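Local coordinates for protein VIN1 (Oscarella pearsei, PDB 6BFI) that binds actin filaments and may play a role in cell-cell adhesion, at residues D127-E130 with V131-M134; K192-L195 with G196-R199; I242-I245 with I246-Q250. All coordinates share one frame; numbering follows the deposited sequence.

Contact 1 of 3, residues D127-E130 with V131-M134; sequences DRSE and VRKM
The carbonyl oxygen Arg-128 O accepts the backbone N-H of Arg-132 (O to N 2.9 Å, N-H...O angle 156°) and is also touched by that residue's side chain, so a single turn of the long helix 102-145 illustrates how an arginine can fold back over its own alpha-helical backbone. With its CG beside the backbone N (chi1 -78°), Arg-132 lays CG 3.2 Å from Arg-128 O. A bend at chi3 (-54°) then turns the guanidinium back toward the N terminus of the helix, where one of its faces lies over both Arg-128 O and Ser-129 CA. The NH2 corner stands 3.7 Å from Ser-129 CA. NH2 and NE make long, weak ion pairs with Asp-67 and Asp-69, respectively, and the Asp-67 carboxylate also takes a hydrogen bond from Ser-129 OG. An alanine here would lose this flat lid and is likely to leave Asp-67 and Asp-69 with less positive charge beside them. Arg-128 points its own guanidinium elsewhere, to a salt bridge with Glu-73. One residue earlier, Asp-127 binds Arg-178 on helix 154-178 through OD1. Its OD2 lies 3.8 Å from Val-131 CG2, a methyl that also sits 3.2 Å from Asp-127 O.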
ATOM      1  N   ASP A 127      26.936 -10.843   7.511  1.00 70.94           N
ATOM      2  CA  ASP A 127      25.804 -10.486   6.657  1.00 69.05           C
ATOM      3  C   ASP A 127      26.271  -9.805   5.374  1.00 71.21           C
ATOM      4  O   ASP A 127      25.726 -10.057   4.293  1.00 72.83           O
ATOM      5  CB  ASP A 127      24.832  -9.585   7.421  1.00 66.13           C
ATOM      6  CG  ASP A 127      23.560  -9.305   6.639  1.00 78.96           C
ATOM      7  OD1 ASP A 127      22.598 -10.089   6.773  1.00 77.41           O
ATOM      8  OD2 ASP A 127      23.520  -8.303   5.891  1.00 66.70           O
ATOM      9  N   ARG A 128      27.285  -8.942   5.476  1.00 74.32           N
ATOM     10  CA  ARG A 128      27.834  -8.297   4.289  1.00 76.74           C
ATOM     11  C   ARG A 128      28.497  -9.311   3.367  1.00 77.24           C
ATOM     12  O   ARG A 128      28.420  -9.180   2.141  1.00 79.55           O
ATOM     13  CB  ARG A 128      28.831  -7.211   4.690  1.00 78.14           C
ATOM     14  CG  ARG A 128      28.195  -5.899   5.112  1.00 83.75           C
ATOM     15  CD  ARG A 128      29.255  -4.869   5.449  1.00 90.50           C
ATOM     16  NE  ARG A 128      30.042  -5.263   6.613  1.00 95.15           N
ATOM     17  CZ  ARG A 128      31.123  -4.621   7.036  1.00 98.73           C
ATOM     18  NH1 ARG A 128      31.556  -3.548   6.385  1.00100.16           N
ATOM     19  NH2 ARG A 128      31.776  -5.051   8.108  1.00 99.69           N
ATOM     20  N   SER A 129      29.156 -10.322   3.939  1.00 77.77           N
ATOM     21  CA  SER A 129      29.714 -11.392   3.117  1.00 81.12           C
ATOM     22  C   SER A 129      28.618 -12.093   2.321  1.00 81.98           C
ATOM     23  O   SER A 129      28.732 -12.269   1.098  1.00 84.92           O
ATOM     24  CB  SER A 129      30.468 -12.387   4.003  1.00 81.47           C
ATOM     25  OG  SER A 129      31.058 -13.422   3.237  1.00 98.79           O
ATOM     26  N   GLU A 130      27.534 -12.481   3.001  1.00 79.65           N
ATOM     27  CA  GLU A 130      26.435 -13.160   2.318  1.00 85.86           C
ATOM     28  C   GLU A 130      25.853 -12.289   1.210  1.00 85.99           C
ATOM     29  O   GLU A 130      25.660 -12.751   0.077  1.00 84.08           O
ATOM     30  CB  GLU A 130      25.349 -13.544   3.324  1.00 84.91           C
ATOM     31  CG  GLU A 130      25.846 -14.339   4.522  1.00 87.88           C
ATOM     32  CD  GLU A 130      26.318 -15.736   4.159  1.00 98.66           C
ATOM     33  OE1 GLU A 130      25.951 -16.238   3.074  1.00102.42           O
ATOM     34  OE2 GLU A 130      27.060 -16.336   4.965  1.00104.23           O
ATOM     35  N   VAL A 131      25.578 -11.019   1.516  1.00 66.51           N
ATOM     36  CA  VAL A 131      24.980 -10.135   0.517  1.00 62.95           C
ATOM     37  C   VAL A 131      25.922  -9.949  -0.667  1.00 66.82           C
ATOM     38  O   VAL A 131      25.483  -9.888  -1.822  1.00 69.53           O
ATOM     39  CB  VAL A 131      24.587  -8.790   1.154  1.00 59.89           C
ATOM     40  CG1 VAL A 131      24.121  -7.809   0.090  1.00 56.72           C
ATOM     41  CG2 VAL A 131      23.492  -9.001   2.188  1.00 56.06           C
ATOM     42  N   ARG A 132      27.230  -9.871  -0.407  1.00 72.14           N
ATOM     43  CA  ARG A 132      28.189  -9.775  -1.506  1.00 73.71           C
ATOM     44  C   ARG A 132      28.128 -11.008  -2.402  1.00 73.95           C
ATOM     45  O   ARG A 132      28.189 -10.893  -3.632  1.00 73.10           O
ATOM     46  CB  ARG A 132      29.606  -9.577  -0.966  1.00 71.46           C
ATOM     47  CG  ARG A 132      29.913  -8.159  -0.509  1.00 72.65           C
ATOM     48  CD  ARG A 132      31.414  -7.935  -0.394  1.00 79.54           C
ATOM     49  NE  ARG A 132      32.055  -8.937   0.454  1.00 83.33           N
ATOM     50  CZ  ARG A 132      32.324  -8.763   1.745  1.00 84.08           C
ATOM     51  NH1 ARG A 132      32.011  -7.623   2.344  1.00 82.84           N
ATOM     52  NH2 ARG A 132      32.908  -9.732   2.437  1.00 83.86           N
ATOM     53  N   LYS A 133      28.000 -12.196  -1.803  1.00 75.02           N
ATOM     54  CA  LYS A 133      27.867 -13.411  -2.605  1.00 79.14           C
ATOM     55  C   LYS A 133      26.610 -13.371  -3.472  1.00 75.48           C
ATOM     56  O   LYS A 133      26.668 -13.590  -4.693  1.00 80.29           O
ATOM     57  CB  LYS A 133      27.852 -14.637  -1.691  1.00 87.05           C
ATOM     58  CG  LYS A 133      27.621 -15.948  -2.418  1.00 95.10           C
ATOM     59  CD  LYS A 133      27.010 -16.986  -1.492  1.00101.56           C
ATOM     60  CE  LYS A 133      25.626 -16.555  -1.020  1.00101.38           C
ATOM     61  NZ  LYS A 133      24.681 -16.368  -2.158  1.00 98.10           N
ATOM     62  N   MET A 134      25.458 -13.088  -2.852  1.00 65.39           N
ATOM     63  CA  MET A 134      24.198 -13.053  -3.594  1.00 65.66           C
ATOM     64  C   MET A 134      24.264 -12.053  -4.744  1.00 65.80           C
ATOM     65  O   MET A 134      23.944 -12.385  -5.895  1.00 60.87           O
ATOM     66  CB  MET A 134      23.044 -12.708  -2.651  1.00 63.93           C
ATOM     67  CG  MET A 134      23.023 -13.526  -1.371  1.00 68.63           C
ATOM     68  SD  MET A 134      21.476 -13.370  -0.458  1.00 70.96           S
ATOM     69  CE  MET A 134      21.699 -14.633   0.792  1.00 72.41           C
TER

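Contact 2 of 3, residues K192-L195 with G196-R199; sequences KSEL and GTVR
Two first torsions fold Thr-197 and Val-198 back onto the preceding turn, against Ser-193 and Glu-194. In Thr-197, chi1 of -71° sets OG1 beside the residue's own backbone N, and the hydroxyl gives a weak hydrogen bond to Ser-193 O, 3.4 Å from OG1. That oxygen already accepts the amide of Thr-197, its N 2.9 Å from Ser-193 O, so one carbonyl serves both donors of the same residue, a familiar way for threonine to satisfy its hydroxyl inside an alpha-helix. In Val-198, chi1 of 177° places CG1 opposite the backbone N across the CA-CB bond and CG2 beside that N, 3.3 Å from Glu-194 O, alongside the hydrogen bond from Val-198 N to that oxygen. The Ser-193 hydroxyl works the other way, with two backbone oxygens, of Gln-189 and Met-190, as its partners. This piece of helix 185-215 is packed between two neighbours. Glu-194 and Thr-197 rest on Ala-241 of helix 224-249, Leu-195 meets Val-175 of helix 154-178, and Val-198 reaches both helices, touching Leu-238 on one and Met-168 and Met-172 on the other.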
ATOM      1  N   LYS A 192      10.116 -11.058  -3.288  1.00 52.16           N
ATOM      2  CA  LYS A 192       9.204 -12.057  -3.842  1.00 59.00           C
ATOM      3  C   LYS A 192       8.585 -11.582  -5.153  1.00 60.70           C
ATOM      4  O   LYS A 192       8.443 -12.366  -6.101  1.00 63.09           O
ATOM      5  CB  LYS A 192       8.110 -12.395  -2.828  1.00 60.68           C
ATOM      6  CG  LYS A 192       8.601 -13.169  -1.615  1.00 66.62           C
ATOM      7  CD  LYS A 192       7.455 -13.531  -0.683  1.00 70.58           C
ATOM      8  CE  LYS A 192       6.788 -12.288  -0.114  1.00 72.94           C
ATOM      9  NZ  LYS A 192       5.670 -12.626   0.816  1.00 75.13           N
ATOM     10  N   SER A 193       8.220 -10.300  -5.229  1.00 57.97           N
ATOM     11  CA  SER A 193       7.587  -9.783  -6.439  1.00 58.62           C
ATOM     12  C   SER A 193       8.548  -9.816  -7.624  1.00 57.46           C
ATOM     13  O   SER A 193       8.181 -10.253  -8.724  1.00 56.29           O
ATOM     14  CB  SER A 193       7.074  -8.363  -6.198  1.00 61.87           C
ATOM     15  OG  SER A 193       8.129  -7.498  -5.820  1.00 67.70           O
ATOM     16  N   GLU A 194       9.789  -9.358  -7.423  1.00 56.47           N
ATOM     17  CA  GLU A 194      10.751  -9.392  -8.522  1.00 56.44           C
ATOM     18  C   GLU A 194      11.097 -10.826  -8.909  1.00 54.88           C
ATOM     19  O   GLU A 194      11.323 -11.120 -10.091  1.00 57.08           O
ATOM     20  CB  GLU A 194      12.010  -8.611  -8.152  1.00 57.39           C
ATOM     21  CG  GLU A 194      11.750  -7.209  -7.619  1.00 64.62           C
ATOM     22  CD  GLU A 194      10.961  -6.334  -8.580  1.00 68.00           C
ATOM     23  OE1 GLU A 194      11.100  -6.508  -9.810  1.00 70.51           O
ATOM     24  OE2 GLU A 194      10.198  -5.467  -8.100  1.00 68.56           O
ATOM     25  N   LEU A 195      11.145 -11.733  -7.928  1.00 55.79           N
ATOM     26  CA  LEU A 195      11.302 -13.151  -8.233  1.00 58.89           C
ATOM     27  C   LEU A 195      10.198 -13.631  -9.167  1.00 61.89           C
ATOM     28  O   LEU A 195      10.465 -14.293 -10.179  1.00 65.66           O
ATOM     29  CB  LEU A 195      11.308 -13.970  -6.942  1.00 61.56           C
ATOM     30  CG  LEU A 195      12.600 -13.970  -6.125  1.00 64.83           C
ATOM     31  CD1 LEU A 195      12.385 -14.680  -4.796  1.00 69.92           C
ATOM     32  CD2 LEU A 195      13.720 -14.631  -6.913  1.00 64.61           C
ATOM     33  N   GLY A 196       8.948 -13.295  -8.843  1.00 61.40           N
ATOM     34  CA  GLY A 196       7.850 -13.633  -9.734  1.00 59.62           C
ATOM     35  C   GLY A 196       8.039 -13.061 -11.127  1.00 55.67           C
ATOM     36  O   GLY A 196       7.799 -13.746 -12.128  1.00 54.38           O
ATOM     37  N   THR A 197       8.489 -11.803 -11.210  1.00 51.99           N
ATOM     38  CA  THR A 197       8.728 -11.185 -12.512  1.00 52.57           C
ATOM     39  C   THR A 197       9.729 -11.992 -13.333  1.00 53.89           C
ATOM     40  O   THR A 197       9.477 -12.307 -14.502  1.00 57.61           O
ATOM     41  CB  THR A 197       9.214  -9.746 -12.334  1.00 51.00           C
ATOM     42  OG1 THR A 197       8.135  -8.929 -11.868  1.00 52.98           O
ATOM     43  CG2 THR A 197       9.731  -9.190 -13.655  1.00 47.93           C
ATOM     44  N   VAL A 198      10.866 -12.347 -12.733  1.00 50.00           N
ATOM     45  CA  VAL A 198      11.880 -13.105 -13.466  1.00 54.88           C
ATOM     46  C   VAL A 198      11.322 -14.454 -13.911  1.00 61.21           C
ATOM     47  O   VAL A 198      11.467 -14.858 -15.078  1.00 59.85           O
ATOM     48  CB  VAL A 198      13.149 -13.270 -12.609  1.00 53.33           C
ATOM     49  CG1 VAL A 198      14.176 -14.111 -13.343  1.00 54.30           C
ATOM     50  CG2 VAL A 198      13.729 -11.912 -12.255  1.00 48.07           C
ATOM     51  N   ARG A 199      10.648 -15.158 -12.995  0.60 62.66           N
ATOM     52  CA  ARG A 199      10.147 -16.496 -13.298  0.60 63.59           C
ATOM     53  C   ARG A 199       9.126 -16.473 -14.430  0.60 64.81           C
ATOM     54  O   ARG A 199       9.092 -17.389 -15.262  0.60 74.15           O
ATOM     55  CB  ARG A 199       9.545 -17.128 -12.042  0.60 66.49           C
ATOM     56  CG  ARG A 199      10.336 -18.316 -11.507  0.60 79.07           C
ATOM     57  CD  ARG A 199       9.604 -19.016 -10.370  0.60 73.57           C
ATOM     58  NE  ARG A 199       9.813 -18.368  -9.078  0.60 83.50           N
ATOM     59  CZ  ARG A 199      10.699 -18.774  -8.173  0.60 78.58           C
ATOM     60  NH1 ARG A 199      11.461 -19.831  -8.417  0.60 85.49           N
ATOM     61  NH2 ARG A 199      10.821 -18.126  -7.022  0.60 81.10           N
TER

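Contact 3 of 3, residues I242-I245 with I246-Q250; sequences IEEI and IRVLQ
Arg-247 leaves the helix with CB 3.6 Å from Glu-244 O, and from there the chain runs beside the glutamate, the two pointing the same way. CD passes Glu-244 OE1 at 4.2 Å. A bend at chi3 (68°) presents the guanidinium edge-on to the carboxylate: NE makes only weak bonds, 3.2 Å to Glu-244 OE2 and a longer one to OE1, CZ lies 3.4 Å from OE2, and NH2 ends the chain in a strong salt bridge, 2.7 Å from Glu-244 OE2. That bond is nearly straight (N-H...O angle 165°), and OE2 lies in the guanidinium plane. The carboxylate is turned 45° against that plane and receives NH2 on the syn side of OE2 but well out of its own plane. This is the i to i+3 ion pair of an alpha-helix, near the C-terminal end of helix 224-249 in one of the helical bundles that make up vinculin-family proteins. Both partners also rest on Met-190 of helix 185-215. Apolar side chains of the same turns pack on other neighbours. Ile-245 and Leu-249 lie side by side, CG2 of the first 3.8 Å from CD1 of the second, and face Val-175 and Arg-178 of helix 154-178, respectively. Ile-246, against Cys-138 and Arg-139 of helix 102-145, brings CD1 to 4.2 Å from Ile-242 CG2. Glu-243 forms a salt bridge with Arg-139 and a hydrogen bond with Gln-142.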
ATOM      1  N   ILE A 242      16.216  -7.609 -11.946  1.00 47.31           N
ATOM      2  CA  ILE A 242      17.409  -8.076 -11.247  1.00 45.02           C
ATOM      3  C   ILE A 242      18.127  -6.912 -10.572  1.00 45.00           C
ATOM      4  O   ILE A 242      18.682  -7.063  -9.474  1.00 48.76           O
ATOM      5  CB  ILE A 242      18.330  -8.840 -12.215  1.00 44.22           C
ATOM      6  CG1 ILE A 242      17.639 -10.112 -12.700  1.00 43.91           C
ATOM      7  CG2 ILE A 242      19.654  -9.188 -11.543  1.00 43.81           C
ATOM      8  CD1 ILE A 242      18.494 -10.951 -13.644  1.00 45.43           C
ATOM      9  N   GLU A 243      18.128  -5.736 -11.208  1.00 44.79           N
ATOM     10  CA  GLU A 243      18.670  -4.543 -10.562  1.00 49.85           C
ATOM     11  C   GLU A 243      17.963  -4.272  -9.239  1.00 54.57           C
ATOM     12  O   GLU A 243      18.609  -4.001  -8.219  1.00 59.48           O
ATOM     13  CB  GLU A 243      18.540  -3.330 -11.485  1.00 52.56           C
ATOM     14  CG  GLU A 243      19.656  -3.182 -12.497  1.00 61.61           C
ATOM     15  CD  GLU A 243      20.973  -2.789 -11.859  1.00 69.69           C
ATOM     16  OE1 GLU A 243      20.987  -1.822 -11.070  1.00 74.36           O
ATOM     17  OE2 GLU A 243      21.995  -3.450 -12.146  1.00 71.38           O
ATOM     18  N   GLU A 244      16.631  -4.347  -9.240  1.00 54.40           N
ATOM     19  CA  GLU A 244      15.882  -4.078  -8.017  1.00 55.72           C
ATOM     20  C   GLU A 244      16.148  -5.143  -6.963  1.00 50.20           C
ATOM     21  O   GLU A 244      16.256  -4.826  -5.773  1.00 53.76           O
ATOM     22  CB  GLU A 244      14.386  -3.976  -8.323  1.00 56.64           C
ATOM     23  CG  GLU A 244      13.539  -3.495  -7.151  1.00 61.93           C
ATOM     24  CD  GLU A 244      13.773  -2.034  -6.808  1.00 69.00           C
ATOM     25  OE1 GLU A 244      14.466  -1.336  -7.577  1.00 72.85           O
ATOM     26  OE2 GLU A 244      13.261  -1.580  -5.764  1.00 73.72           O
ATOM     27  N   ILE A 245      16.257  -6.408  -7.377  1.00 47.14           N
ATOM     28  CA  ILE A 245      16.639  -7.460  -6.436  1.00 46.15           C
ATOM     29  C   ILE A 245      17.975  -7.128  -5.787  1.00 46.29           C
ATOM     30  O   ILE A 245      18.145  -7.274  -4.571  1.00 49.12           O
ATOM     31  CB  ILE A 245      16.681  -8.830  -7.140  1.00 47.22           C
ATOM     32  CG1 ILE A 245      15.278  -9.420  -7.251  1.00 49.72           C
ATOM     33  CG2 ILE A 245      17.587  -9.794  -6.390  1.00 46.54           C
ATOM     34  CD1 ILE A 245      15.230 -10.744  -7.980  1.00 52.88           C
ATOM     35  N   ILE A 246      18.940  -6.664  -6.585  1.00 45.21           N
ATOM     36  CA  ILE A 246      20.250  -6.318  -6.042  1.00 50.22           C
ATOM     37  C   ILE A 246      20.134  -5.154  -5.067  1.00 54.93           C
ATOM     38  O   ILE A 246      20.803  -5.128  -4.027  1.00 60.28           O
ATOM     39  CB  ILE A 246      21.239  -6.013  -7.184  1.00 51.81           C
ATOM     40  CG1 ILE A 246      21.499  -7.274  -8.007  1.00 46.87           C
ATOM     41  CG2 ILE A 246      22.548  -5.458  -6.636  1.00 48.37           C
ATOM     42  CD1 ILE A 246      22.362  -7.043  -9.231  1.00 47.71           C
ATOM     43  N   ARG A 247      19.276  -4.179  -5.379  1.00 55.11           N
ATOM     44  CA  ARG A 247      19.137  -3.014  -4.511  1.00 58.62           C
ATOM     45  C   ARG A 247      18.504  -3.390  -3.176  1.00 59.16           C
ATOM     46  O   ARG A 247      18.977  -2.973  -2.113  1.00 59.79           O
ATOM     47  CB  ARG A 247      18.314  -1.931  -5.210  1.00 59.01           C
ATOM     48  CG  ARG A 247      18.333  -0.597  -4.484  1.00 60.66           C
ATOM     49  CD  ARG A 247      17.330   0.380  -5.075  1.00 61.64           C
ATOM     50  NE  ARG A 247      15.954  -0.045  -4.834  1.00 62.82           N
ATOM     51  CZ  ARG A 247      15.259   0.260  -3.741  1.00 62.59           C
ATOM     52  NH1 ARG A 247      15.812   0.992  -2.782  1.00 62.57           N
ATOM     53  NH2 ARG A 247      14.012  -0.171  -3.605  1.00 59.25           N
ATOM     54  N   VAL A 248      17.427  -4.178  -3.213  1.00 58.99           N
ATOM     55  CA  VAL A 248      16.749  -4.576  -1.984  1.00 58.45           C
ATOM     56  C   VAL A 248      17.620  -5.518  -1.166  1.00 56.23           C
ATOM     57  O   VAL A 248      17.590  -5.487   0.071  1.00 47.77           O
ATOM     58  CB  VAL A 248      15.383  -5.205  -2.317  1.00 54.64           C
ATOM     59  CG1 VAL A 248      14.659  -5.624  -1.046  1.00 55.70           C
ATOM     60  CG2 VAL A 248      14.535  -4.229  -3.118  1.00 53.21           C
ATOM     61  N   LEU A 249      18.411  -6.363  -1.835  1.00 45.97           N
ATOM     62  CA  LEU A 249      19.331  -7.251  -1.132  1.00 47.66           C
ATOM     63  C   LEU A 249      20.309  -6.476  -0.260  1.00 49.37           C
ATOM     64  O   LEU A 249      20.721  -6.967   0.796  1.00 50.73           O
ATOM     65  CB  LEU A 249      20.099  -8.116  -2.136  1.00 51.84           C
ATOM     66  CG  LEU A 249      19.503  -9.473  -2.511  1.00 52.48           C
ATOM     67  CD1 LEU A 249      20.278 -10.110  -3.659  1.00 51.36           C
ATOM     68  CD2 LEU A 249      19.497 -10.391  -1.305  1.00 53.52           C
ATOM     69  N   GLN A 250      20.683  -5.267  -0.676  1.00 50.12           N
ATOM     70  CA  GLN A 250      21.700  -4.482   0.007  1.00 61.57           C
ATOM     71  C   GLN A 250      21.123  -3.475   0.995  1.00 64.27           C
ATOM     72  O   GLN A 250      21.891  -2.734   1.619  1.00 61.67           O
ATOM     73  CB  GLN A 250      22.574  -3.757  -1.022  1.00 67.07           C
ATOM     74  CG  GLN A 250      23.382  -4.696  -1.909  1.00 68.36           C
ATOM     75  CD  GLN A 250      24.157  -3.963  -2.987  1.00 74.37           C
ATOM     76  OE1 GLN A 250      23.715  -2.930  -3.490  1.00 77.56           O
ATOM     77  NE2 GLN A 250      25.322  -4.495  -3.346  1.00 75.80           N
TER

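From the N terminus the chain passes contact 1 on helix 102-145, runs on through helix 154-178, then meets contact 2 on helix 185-215 and contact 3 on the next helix, 224-249. Each joins neighbouring turns of one helix and closes no long loop; they follow in series, neither nesting nor crossing. In space contact 3 lies against both others. Met-134 SD packs 3.7 Å from Leu-249 CD2, tying helix 102-145 to helix 224-249, and Glu-194 CB lies 3.5 Å from Ile-245 CG1, tying helix 185-215 to it. Contacts 1 and 2 do not touch, their nearest atoms being about 10 Å apart, but side chains of all three reach helix 154-178.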